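Long-range contacts in prolyl 4-hydroxylase (Paramecium bursaria Chlorella virus 1, PDB 5C5T), which probably hydroxylates proline residues of collagen-like chains as a 2-oxoglutarate- and iron-dependent dioxygenase: residues A[80-86]-A[130-136]; A[159-164]-A[181-186]; A[116-122]-A[222-227]. All coordinates share one frame; numbering follows the deposited sequence.

Contact 1 of 3, residues A[80-86]-A[130-136]; sequences PKSRNSE and KPGQYYY. With AKG (2-oxoglutaric acid), chain C.
Over the centre of one face of the Y135 ring lies R83 CG, 3.8 Å from the centroid and almost on the ring normal, a CH-pi contact; the arginine's aliphatic stem covers the ring while its guanidinium plane stands 63° to the ring plane. K81 CG lies over one face of the Y136 ring in a second CH-pi contact, with CD farther toward the rim, which suits a long, flexible surface residue. N84 CB lies over one face of the Y134 ring, and the carbonyl oxygens of P80 and K81 meet its edge. Y134 CG sits between the backbone N and the carbonyl carbon (chi1 62°), which carries the hydroxyl along the other segment to donate to P80 O (OH to O 2.7 Å) from above the carbonyl plane. Q133 amide and E86 carboxylate are nearly coplanar, 11° apart: Q133 NE2 donates to the syn lone pair of E86 OE2 at 2.8 Å, and weakly to N84 OD1, while the two OE1 atoms come close as non-bonded acceptors. K130 N, across a type II turn, donates to Q133 OE1 (2.8 Å) and helps set which way the amide is flipped. Y136 N bonds S82 O (3.1 Å). Y135 CE2 lies 3.5 Å from C1 of 2-oxoglutarate, and the zinc ligand H138 stacks on Y135, so the R83 stem packs on a pocket-lining ring and probably limits its movement.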
loop_
_atom_site.group_PDB
_atom_site.type_symbol
_atom_site.label_atom_id
_atom_site.label_comp_id
_atom_site.label_asym_id
_atom_site.label_seq_id
_atom_site.Cartn_x
_atom_site.Cartn_y
_atom_site.Cartn_z
ATOM N N PRO A 80 3.653 -12.165 17.428
ATOM C CA PRO A 80 2.510 -13.034 17.131
ATOM C C PRO A 80 1.432 -12.226 16.436
ATOM O O PRO A 80 0.910 -12.585 15.366
ATOM C CB PRO A 80 2.067 -13.530 18.514
ATOM C CG PRO A 80 3.012 -12.867 19.529
ATOM C CD PRO A 80 3.637 -11.710 18.825
ATOM N N LYS A 81 1.114 -11.092 17.038
ATOM C CA LYS A 81 0.226 -10.160 16.386
ATOM C C LYS A 81 0.907 -9.563 15.174
ATOM O O LYS A 81 1.121 -10.258 14.182
ATOM C CB LYS A 81 -0.221 -9.072 17.345
ATOM C CG LYS A 81 -1.707 -9.124 17.644
ATOM C CD LYS A 81 -2.146 -10.511 18.023
ATOM C CE LYS A 81 -3.466 -10.466 18.769
ATOM N NZ LYS A 81 -3.615 -11.658 19.644
ATOM N N SER A 82 1.298 -8.300 15.285
ATOM C CA SER A 82 1.351 -7.401 14.137
ATOM C C SER A 82 2.366 -7.740 13.036
ATOM O O SER A 82 2.239 -8.767 12.342
ATOM C CB SER A 82 1.601 -5.968 14.632
ATOM O OG SER A 82 0.407 -5.387 15.143
ATOM N N ARG A 83 3.338 -6.845 12.849
ATOM C CA ARG A 83 4.124 -6.837 11.628
ATOM C C ARG A 83 5.416 -7.615 11.783
ATOM O O ARG A 83 6.189 -7.425 12.734
ATOM C CB ARG A 83 4.432 -5.412 11.202
ATOM C CG ARG A 83 5.074 -5.324 9.824
ATOM C CD ARG A 83 5.417 -3.889 9.489
ATOM N NE ARG A 83 6.419 -3.341 10.414
ATOM C CZ ARG A 83 6.735 -2.047 10.495
ATOM N NH1 ARG A 83 6.112 -1.169 9.713
ATOM N NH2 ARG A 83 7.665 -1.630 11.360
ATOM N N ASN A 84 5.636 -8.485 10.810
ATOM C CA ASN A 84 6.771 -9.377 10.778
ATOM C C ASN A 84 7.276 -9.327 9.346
ATOM O O ASN A 84 6.865 -10.143 8.523
ATOM C CB ASN A 84 6.343 -10.799 11.184
ATOM C CG ASN A 84 7.485 -11.782 11.193
ATOM O OD1 ASN A 84 8.643 -11.404 11.357
ATOM N ND2 ASN A 84 7.160 -13.068 11.023
ATOM N N SER A 85 8.098 -8.312 9.060
ATOM C CA SER A 85 8.653 -8.012 7.727
ATOM C C SER A 85 9.891 -7.118 7.916
ATOM O O SER A 85 10.173 -6.660 9.029
ATOM C CB SER A 85 7.643 -7.314 6.816
ATOM O OG SER A 85 7.303 -6.042 7.335
ATOM N N GLU A 86 10.631 -6.924 6.831
ATOM C CA GLU A 86 11.783 -6.007 6.765
ATOM C C GLU A 86 11.326 -4.818 5.936
ATOM O O GLU A 86 10.496 -5.002 5.056
ATOM C CB GLU A 86 12.969 -6.703 6.104
ATOM C CG GLU A 86 13.529 -7.843 6.913
ATOM C CD GLU A 86 12.645 -9.070 6.890
ATOM O OE1 GLU A 86 12.275 -9.557 5.776
ATOM O OE2 GLU A 86 12.323 -9.544 8.007
ATOM N N LYS A 130 9.704 -12.811 3.950
ATOM C CA LYS A 130 10.200 -14.159 3.775
ATOM C C LYS A 130 9.162 -15.211 4.147
ATOM O O LYS A 130 8.149 -14.926 4.795
ATOM C CB LYS A 130 11.435 -14.345 4.649
ATOM C CG LYS A 130 12.577 -13.506 4.256
ATOM C CD LYS A 130 13.766 -13.746 5.192
ATOM C CE LYS A 130 14.365 -15.140 4.986
ATOM N NZ LYS A 130 14.930 -15.738 6.238
ATOM N N PRO A 131 9.390 -16.465 3.737
ATOM C CA PRO A 131 8.445 -17.475 4.200
ATOM C C PRO A 131 8.214 -17.424 5.733
ATOM O O PRO A 131 9.146 -17.310 6.510
ATOM C CB PRO A 131 9.134 -18.773 3.764
ATOM C CG PRO A 131 9.747 -18.401 2.503
ATOM C CD PRO A 131 10.403 -17.073 2.856
ATOM N N GLY A 132 6.962 -17.460 6.150
ATOM C CA GLY A 132 6.616 -17.388 7.545
ATOM C C GLY A 132 6.243 -15.979 7.984
ATOM O O GLY A 132 5.712 -15.800 9.096
ATOM N N GLN A 133 6.557 -14.992 7.137
ATOM C CA GLN A 133 6.356 -13.588 7.496
ATOM C C GLN A 133 4.986 -13.098 7.002
ATOM O O GLN A 133 4.410 -13.630 6.051
ATOM C CB GLN A 133 7.501 -12.728 6.963
ATOM C CG GLN A 133 8.810 -13.038 7.683
ATOM C CD GLN A 133 9.870 -12.010 7.485
ATOM O OE1 GLN A 133 10.162 -11.612 6.385
ATOM N NE2 GLN A 133 10.458 -11.560 8.579
ATOM N N TYR A 134 4.463 -12.099 7.707
ATOM C CA TYR A 134 3.067 -11.700 7.568
ATOM C C TYR A 134 2.871 -10.369 8.275
ATOM O O TYR A 134 3.764 -9.905 8.942
ATOM C CB TYR A 134 2.117 -12.732 8.175
ATOM C CG TYR A 134 2.285 -12.942 9.654
ATOM C CD1 TYR A 134 3.274 -13.810 10.155
ATOM C CD2 TYR A 134 1.494 -12.240 10.561
ATOM C CE1 TYR A 134 3.422 -14.005 11.509
ATOM C CE2 TYR A 134 1.649 -12.433 11.914
ATOM C CZ TYR A 134 2.614 -13.312 12.374
ATOM O OH TYR A 134 2.787 -13.515 13.720
ATOM N N TYR A 135 1.694 -9.769 8.093
ATOM C CA TYR A 135 1.311 -8.497 8.754
ATOM C C TYR A 135 -0.126 -8.693 9.248
ATOM O O TYR A 135 -1.057 -8.651 8.439
ATOM C CB TYR A 135 1.421 -7.301 7.777
ATOM C CG TYR A 135 1.440 -5.906 8.404
ATOM C CD1 TYR A 135 1.018 -5.670 9.720
ATOM C CD2 TYR A 135 1.883 -4.823 7.647
ATOM C CE1 TYR A 135 1.054 -4.393 10.257
ATOM C CE2 TYR A 135 1.907 -3.550 8.173
ATOM C CZ TYR A 135 1.533 -3.335 9.478
ATOM O OH TYR A 135 1.553 -2.060 10.003
ATOM N N TYR A 136 -0.306 -8.918 10.560
ATOM C CA TYR A 136 -1.633 -9.116 11.173
ATOM C C TYR A 136 -2.616 -7.986 10.877
ATOM O O TYR A 136 -2.196 -6.866 10.680
ATOM C CB TYR A 136 -1.502 -9.235 12.681
ATOM C CG TYR A 136 -2.750 -9.619 13.436
ATOM C CD1 TYR A 136 -3.240 -10.920 13.395
ATOM C CD2 TYR A 136 -3.413 -8.694 14.231
ATOM C CE1 TYR A 136 -4.382 -11.277 14.095
ATOM C CE2 TYR A 136 -4.546 -9.045 14.949
ATOM C CZ TYR A 136 -5.025 -10.345 14.879
ATOM O OH TYR A 136 -6.148 -10.726 15.587
HETATM C C1 AKG C . 0.991 -2.400 5.049
HETATM O O1 AKG C . 2.242 -2.381 4.832
HETATM O O2 AKG C . 0.487 -1.485 5.751
HETATM C C2 AKG C . 0.164 -3.564 4.576
HETATM O O5 AKG C . -0.934 -3.694 5.045
HETATM C C3 AKG C . 0.737 -4.544 3.540
HETATM C C4 AKG C . -0.275 -5.575 3.110
HETATM C C5 AKG C . 0.362 -6.746 2.407
HETATM O O3 AKG C . 1.568 -7.042 2.632
HETATM O O4 AKG C . -0.327 -7.411 1.575
#

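Contact 2 of 3, residues A[159-164]-A[181-186]; sequences VYLKAP and IKPKKG
P183 lies against one face of the Y160 ring, its CA 3.6 Å from the centroid and only 6° off the ring normal, a CH-pi contact in which the proline's CB and CG extend over the CD1 and CE1 side. P183 CB also meets A163 CB at 3.7 Å, and the P164 ring crosses that of P183 at about a right angle, P164 CD to P183 CB 3.9 Å, so the compact ring touches Y160, A163 and P164. A methyl is all that A163 places there, and it also packs on P183 O. With CG anti to the carbonyl carbon, chi1 -58° sets the Y160 ring over P183 and its hydroxyl end at I181, whose CG2 touches Y160 OH at 3.6 Å.

One backbone bond and one from a lysine side chain join the segments. G186 N donates to Y160 O (2.9 Å, nearly straight), and K185 NZ donates to L161 O at 3.1 Å, the extended lysine bending only at its last torsion. G186 has a positive phi (93°), where a side chain would press on the preceding carbonyl. L161 and K162 form a classic beta bulge opposite I218, and just after strand 153-160 the chain turns a corner at L161, in the double-stranded beta-helix fold, the jelly-roll of 2-oxoglutarate oxygenases.

Farther out, K185 NZ also makes a salt bridge to D51 of helix 47-59, and K162 pairs with E216. Y160 OH bonds T172 OG1, and T172 in turn holds 2-oxoglutarate, which makes Y160 a second-shell residue of the pocket.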
loop_
_atom_site.group_PDB
_atom_site.type_symbol
_atom_site.label_atom_id
_atom_site.label_comp_id
_atom_site.label_asym_id
_atom_site.label_seq_id
_atom_site.Cartn_x
_atom_site.Cartn_y
_atom_site.Cartn_z
ATOM N N VAL A 159 1.985 -1.273 -4.368
ATOM C CA VAL A 159 2.388 -1.995 -5.584
ATOM C C VAL A 159 3.070 -3.284 -5.225
ATOM O O VAL A 159 3.979 -3.280 -4.389
ATOM C CB VAL A 159 3.349 -1.157 -6.468
ATOM C CG1 VAL A 159 3.515 -1.839 -7.824
ATOM C CG2 VAL A 159 2.898 0.217 -6.614
ATOM N N TYR A 160 2.646 -4.400 -5.830
ATOM C CA TYR A 160 3.391 -5.680 -5.676
ATOM C C TYR A 160 4.608 -5.659 -6.586
ATOM O O TYR A 160 4.459 -5.568 -7.815
ATOM C CB TYR A 160 2.513 -6.903 -6.021
ATOM C CG TYR A 160 1.244 -7.029 -5.180
ATOM C CD1 TYR A 160 1.308 -7.330 -3.861
ATOM C CD2 TYR A 160 -0.004 -6.827 -5.751
ATOM C CE1 TYR A 160 0.142 -7.434 -3.078
ATOM C CE2 TYR A 160 -1.170 -6.909 -4.985
ATOM C CZ TYR A 160 -1.077 -7.218 -3.649
ATOM O OH TYR A 160 -2.243 -7.334 -2.898
ATOM N N LEU A 161 5.802 -5.677 -5.994
ATOM C CA LEU A 161 7.029 -5.710 -6.789
ATOM C C LEU A 161 7.453 -7.133 -7.092
ATOM O O LEU A 161 8.043 -7.371 -8.143
ATOM C CB LEU A 161 8.165 -4.982 -6.077
ATOM C CG LEU A 161 7.859 -3.540 -5.649
ATOM C CD1 LEU A 161 9.153 -2.888 -5.139
ATOM C CD2 LEU A 161 7.266 -2.685 -6.707
ATOM N N LYS A 162 7.184 -8.047 -6.168
ATOM C CA LYS A 162 7.502 -9.452 -6.334
ATOM C C LYS A 162 6.448 -10.304 -5.616
ATOM O O LYS A 162 6.094 -10.045 -4.446
ATOM C CB LYS A 162 8.899 -9.771 -5.805
ATOM C CG LYS A 162 9.324 -11.240 -6.076
ATOM C CD LYS A 162 10.827 -11.464 -5.841
ATOM C CE LYS A 162 11.243 -12.857 -6.336
ATOM N NZ LYS A 162 12.723 -13.014 -6.308
ATOM N N ALA A 163 5.908 -11.283 -6.328
ATOM C CA ALA A 163 4.898 -12.192 -5.778
ATOM C C ALA A 163 5.491 -13.532 -5.317
ATOM O O ALA A 163 6.527 -13.958 -5.857
ATOM C CB ALA A 163 3.835 -12.436 -6.817
ATOM N N PRO A 164 4.831 -14.194 -4.347
ATOM C CA PRO A 164 5.175 -15.557 -3.899
ATOM C C PRO A 164 5.119 -16.522 -5.040
ATOM O O PRO A 164 4.519 -16.233 -6.084
ATOM C CB PRO A 164 4.104 -15.876 -2.869
ATOM C CG PRO A 164 3.686 -14.557 -2.321
ATOM C CD PRO A 164 3.763 -13.621 -3.508
ATOM N N ILE A 181 -6.781 -10.326 -2.347
ATOM C CA ILE A 181 -6.068 -10.029 -3.601
ATOM C C ILE A 181 -4.748 -10.799 -3.721
ATOM O O ILE A 181 -3.898 -10.736 -2.827
ATOM C CB ILE A 181 -5.777 -8.520 -3.704
ATOM C CG1 ILE A 181 -7.035 -7.630 -3.469
ATOM C CG2 ILE A 181 -5.049 -8.216 -5.009
ATOM C CD1 ILE A 181 -8.101 -7.699 -4.528
ATOM N N LYS A 182 -4.541 -11.497 -4.842
ATOM C CA LYS A 182 -3.344 -12.319 -5.013
ATOM C C LYS A 182 -2.217 -11.418 -5.581
ATOM O O LYS A 182 -2.431 -10.706 -6.574
ATOM C CB LYS A 182 -3.639 -13.525 -5.944
ATOM C CG LYS A 182 -2.422 -14.203 -6.537
ATOM C CD LYS A 182 -2.865 -15.359 -7.479
ATOM C CE LYS A 182 -1.723 -15.977 -8.304
ATOM N NZ LYS A 182 -2.285 -16.958 -9.289
ATOM N N PRO A 183 -1.036 -11.416 -4.933
ATOM C CA PRO A 183 0.042 -10.592 -5.482
ATOM C C PRO A 183 0.344 -10.946 -6.897
ATOM O O PRO A 183 0.353 -12.149 -7.220
ATOM C CB PRO A 183 1.225 -10.914 -4.601
ATOM C CG PRO A 183 0.618 -11.202 -3.295
ATOM C CD PRO A 183 -0.625 -12.000 -3.643
ATOM N N LYS A 184 0.584 -9.919 -7.699
ATOM C CA LYS A 184 1.044 -10.073 -9.093
ATOM C C LYS A 184 2.037 -8.948 -9.382
ATOM O O LYS A 184 1.703 -7.801 -9.128
ATOM C CB LYS A 184 -0.121 -9.994 -10.078
ATOM C CG LYS A 184 0.253 -10.203 -11.563
ATOM C CD LYS A 184 -0.986 -10.075 -12.469
ATOM C CE LYS A 184 -0.654 -10.509 -13.907
ATOM N NZ LYS A 184 -1.747 -10.152 -14.888
ATOM N N LYS A 185 3.222 -9.264 -9.935
ATOM C CA LYS A 185 4.236 -8.276 -10.243
ATOM C C LYS A 185 3.669 -7.164 -11.093
ATOM O O LYS A 185 3.062 -7.389 -12.165
ATOM C CB LYS A 185 5.422 -8.939 -10.952
ATOM C CG LYS A 185 6.634 -8.065 -11.099
ATOM C CD LYS A 185 7.733 -8.820 -11.843
ATOM C CE LYS A 185 9.091 -8.277 -11.603
ATOM N NZ LYS A 185 9.622 -8.903 -10.355
ATOM N N GLY A 186 3.816 -5.946 -10.574
ATOM C CA GLY A 186 3.402 -4.769 -11.266
ATOM C C GLY A 186 2.019 -4.246 -10.975
ATOM O O GLY A 186 1.710 -3.147 -11.411
#

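Contact 3 of 3, residues A[116-122]-A[222-227]; sequences IDKYNFE and QWIRAV
E122 reaches R225 with its CG anti to the backbone N (chi1 -167°) and the rest of the chain extended. Its OE1 takes R225 NE at 3.0 Å in a salt bridge, met from above the carboxylate plane, while NH2 adds weak bonds to both oxygens. R225 is extended from CG to NE, which carries its guanidinium out from the strand and across to E122 on the neighbouring one; NH1 bonds the carbonyl of D151. Q222 bends at chi2 (64°), and this turns the amide so that NE2 donates both to E122 O (2.9 Å) and to W223 O. That carbonyl also accepts from E122 N, which arrives at the opposite face of its plane. I224 CG2, the gamma methyl of a beta-branched residue, packs against Y119 CD2 at 3.8 Å. The backbones pair antiparallel, N120 N to R225 O and R225 N to N120 O, both 2.9 Å. Beyond them one water joins K118 O to V227 N, and another joins N120 OD1 to A226 O.

Strand 217-225 lies between 120-129 and 153-160. R153 of the latter shares E122 and makes a cation-pi contact with W223, whose NE1 bonds the zinc ligand D140. Helix 96-109 covers Y119 and F121, and its Q102 bonds Q222 OE1.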
loop_
_atom_site.group_PDB
_atom_site.type_symbol
_atom_site.label_atom_id
_atom_site.label_comp_id
_atom_site.label_asym_id
_atom_site.label_seq_id
_atom_site.Cartn_x
_atom_site.Cartn_y
_atom_site.Cartn_z
ATOM N N ILE A 116 -11.388 14.178 -2.783
ATOM C CA ILE A 116 -10.200 14.568 -2.019
ATOM C C ILE A 116 -9.628 15.829 -2.639
ATOM O O ILE A 116 -9.488 15.941 -3.858
ATOM C CB ILE A 116 -9.152 13.407 -1.910
ATOM C CG1 ILE A 116 -7.949 13.795 -1.034
ATOM C CG2 ILE A 116 -8.651 12.938 -3.279
ATOM C CD1 ILE A 116 -7.004 12.618 -0.741
ATOM N N ASP A 117 -9.356 16.783 -1.756
ATOM C CA ASP A 117 -8.781 18.088 -2.119
ATOM C C ASP A 117 -7.281 18.049 -1.879
ATOM O O ASP A 117 -6.558 17.428 -2.634
ATOM C CB ASP A 117 -9.459 19.217 -1.300
ATOM C CG ASP A 117 -10.129 20.229 -2.168
ATOM O OD1 ASP A 117 -9.454 20.705 -3.110
ATOM O OD2 ASP A 117 -11.317 20.537 -1.923
ATOM N N LYS A 118 -6.804 18.671 -0.819
ATOM C CA LYS A 118 -5.372 18.748 -0.566
ATOM C C LYS A 118 -4.876 17.465 0.073
ATOM O O LYS A 118 -5.559 16.906 0.939
ATOM C CB LYS A 118 -5.055 19.934 0.350
ATOM C CG LYS A 118 -5.280 21.303 -0.288
ATOM C CD LYS A 118 -4.836 22.427 0.650
ATOM C CE LYS A 118 -4.741 23.763 -0.093
ATOM N NZ LYS A 118 -6.092 24.343 -0.383
ATOM N N TYR A 119 -3.710 17.001 -0.371
ATOM C CA TYR A 119 -3.003 15.945 0.325
ATOM C C TYR A 119 -1.498 16.080 0.168
ATOM O O TYR A 119 -1.022 16.914 -0.624
ATOM C CB TYR A 119 -3.448 14.570 -0.192
ATOM C CG TYR A 119 -3.197 14.402 -1.645
ATOM C CD1 TYR A 119 -4.126 14.828 -2.584
ATOM C CD2 TYR A 119 -2.022 13.860 -2.095
ATOM C CE1 TYR A 119 -3.883 14.660 -3.918
ATOM C CE2 TYR A 119 -1.779 13.705 -3.426
ATOM C CZ TYR A 119 -2.724 14.101 -4.321
ATOM O OH TYR A 119 -2.481 13.935 -5.656
ATOM N N ASN A 120 -0.769 15.261 0.938
ATOM C CA ASN A 120 0.670 15.087 0.810
ATOM C C ASN A 120 0.999 13.634 0.570
ATOM O O ASN A 120 0.284 12.747 1.057
ATOM C CB ASN A 120 1.410 15.506 2.072
ATOM C CG ASN A 120 1.366 16.960 2.316
ATOM O OD1 ASN A 120 1.005 17.411 3.415
ATOM N ND2 ASN A 120 1.749 17.731 1.307
ATOM N N PHE A 121 2.089 13.378 -0.147
ATOM C CA PHE A 121 2.665 12.039 -0.260
ATOM C C PHE A 121 3.687 11.775 0.858
ATOM O O PHE A 121 4.711 12.510 0.998
ATOM C CB PHE A 121 3.397 11.855 -1.585
ATOM C CG PHE A 121 2.507 11.713 -2.798
ATOM C CD1 PHE A 121 1.393 10.915 -2.788
ATOM C CD2 PHE A 121 2.818 12.382 -3.966
ATOM C CE1 PHE A 121 0.605 10.778 -3.965
ATOM C CE2 PHE A 121 2.046 12.246 -5.101
ATOM C CZ PHE A 121 0.946 11.464 -5.093
ATOM N N GLU A 122 3.492 10.692 1.604
ATOM C CA GLU A 122 4.552 10.170 2.477
ATOM C C GLU A 122 5.742 9.653 1.650
ATOM O O GLU A 122 5.585 9.276 0.481
ATOM C CB GLU A 122 3.952 9.034 3.328
ATOM C CG GLU A 122 4.802 8.570 4.493
ATOM C CD GLU A 122 3.984 7.905 5.611
ATOM O OE1 GLU A 122 2.738 7.942 5.566
ATOM O OE2 GLU A 122 4.617 7.433 6.581
ATOM N N GLN A 222 2.788 3.514 -0.965
ATOM C CA GLN A 222 2.645 4.992 -1.095
ATOM C C GLN A 222 1.436 5.442 -0.270
ATOM O O GLN A 222 0.310 5.240 -0.671
ATOM C CB GLN A 222 2.488 5.413 -2.547
ATOM C CG GLN A 222 2.226 6.909 -2.715
ATOM C CD GLN A 222 3.382 7.785 -2.233
ATOM O OE1 GLN A 222 4.359 7.993 -2.952
ATOM N NE2 GLN A 222 3.310 8.233 -0.992
ATOM N N TRP A 223 1.679 6.025 0.889
ATOM C CA TRP A 223 0.598 6.541 1.720
ATOM C C TRP A 223 0.332 8.013 1.355
ATOM O O TRP A 223 1.220 8.762 0.996
ATOM C CB TRP A 223 0.888 6.329 3.250
ATOM C CG TRP A 223 0.751 4.880 3.679
ATOM C CD1 TRP A 223 -0.407 4.157 3.692
ATOM C CD2 TRP A 223 1.787 3.983 4.127
ATOM N NE1 TRP A 223 -0.155 2.878 4.110
ATOM C CE2 TRP A 223 1.181 2.743 4.385
ATOM C CE3 TRP A 223 3.176 4.102 4.318
ATOM C CZ2 TRP A 223 1.908 1.606 4.824
ATOM C CZ3 TRP A 223 3.897 2.984 4.774
ATOM C CH2 TRP A 223 3.260 1.738 5.007
ATOM N N ILE A 224 -0.942 8.368 1.469
ATOM C CA ILE A 224 -1.538 9.661 1.145
ATOM C C ILE A 224 -2.081 10.246 2.458
ATOM O O ILE A 224 -2.926 9.627 3.125
ATOM C CB ILE A 224 -2.639 9.450 0.076
ATOM C CG1 ILE A 224 -2.001 8.767 -1.152
ATOM C CG2 ILE A 224 -3.333 10.805 -0.335
ATOM C CD1 ILE A 224 -2.908 7.869 -1.925
ATOM N N ARG A 225 -1.551 11.393 2.829
ATOM C CA ARG A 225 -1.874 12.053 4.076
ATOM C C ARG A 225 -2.646 13.378 3.985
ATOM O O ARG A 225 -2.457 14.170 3.069
ATOM C CB ARG A 225 -0.591 12.364 4.844
ATOM C CG ARG A 225 0.020 11.130 5.445
ATOM C CD ARG A 225 0.981 11.522 6.488
ATOM N NE ARG A 225 1.693 10.383 7.006
ATOM C CZ ARG A 225 1.584 9.897 8.239
ATOM N NH1 ARG A 225 0.741 10.424 9.118
ATOM N NH2 ARG A 225 2.327 8.853 8.580
ATOM N N ALA A 226 -3.533 13.584 4.941
ATOM C CA ALA A 226 -4.175 14.882 5.129
ATOM C C ALA A 226 -3.125 15.976 5.418
ATOM O O ALA A 226 -2.030 15.689 5.921
ATOM C CB ALA A 226 -5.212 14.809 6.280
ATOM N N VAL A 227 -3.490 17.231 5.142
ATOM C CA VAL A 227 -2.585 18.397 5.258
ATOM C C VAL A 227 -2.955 19.237 6.470
ATOM O O VAL A 227 -4.127 19.543 6.632
ATOM C CB VAL A 227 -2.626 19.264 3.979
ATOM C CG1 VAL A 227 -1.913 20.600 4.188
ATOM C CG2 VAL A 227 -2.023 18.506 2.818
HETATM O O HOH W 1 -6.151 17.424 3.681
HETATM O O HOH W 2 0.606 15.582 5.878
#

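The three contacts do not touch one another, yet each has a residue near the 2-oxoglutarate site. Contact 1 adds the edge strand 83-84 to strand 134-138, while contacts 2 and 3 both reach the other sheet, through its neighbouring strands 153-160 and 217-225. Contacts 1 and 2 have centres about 17 Å apart; contact 3 lies about 26 Å from contact 1 and about 24 Å from contact 2, centre to centre, across the middle of the chain. Y135 and W223 line the 2-oxoglutarate pocket directly, whereas the Y160 side chain has its nearest atoms about 5 Å from the ligand. Along the chain, contact 2 is nested within contact 3, and contacts 1 and 3 interleave.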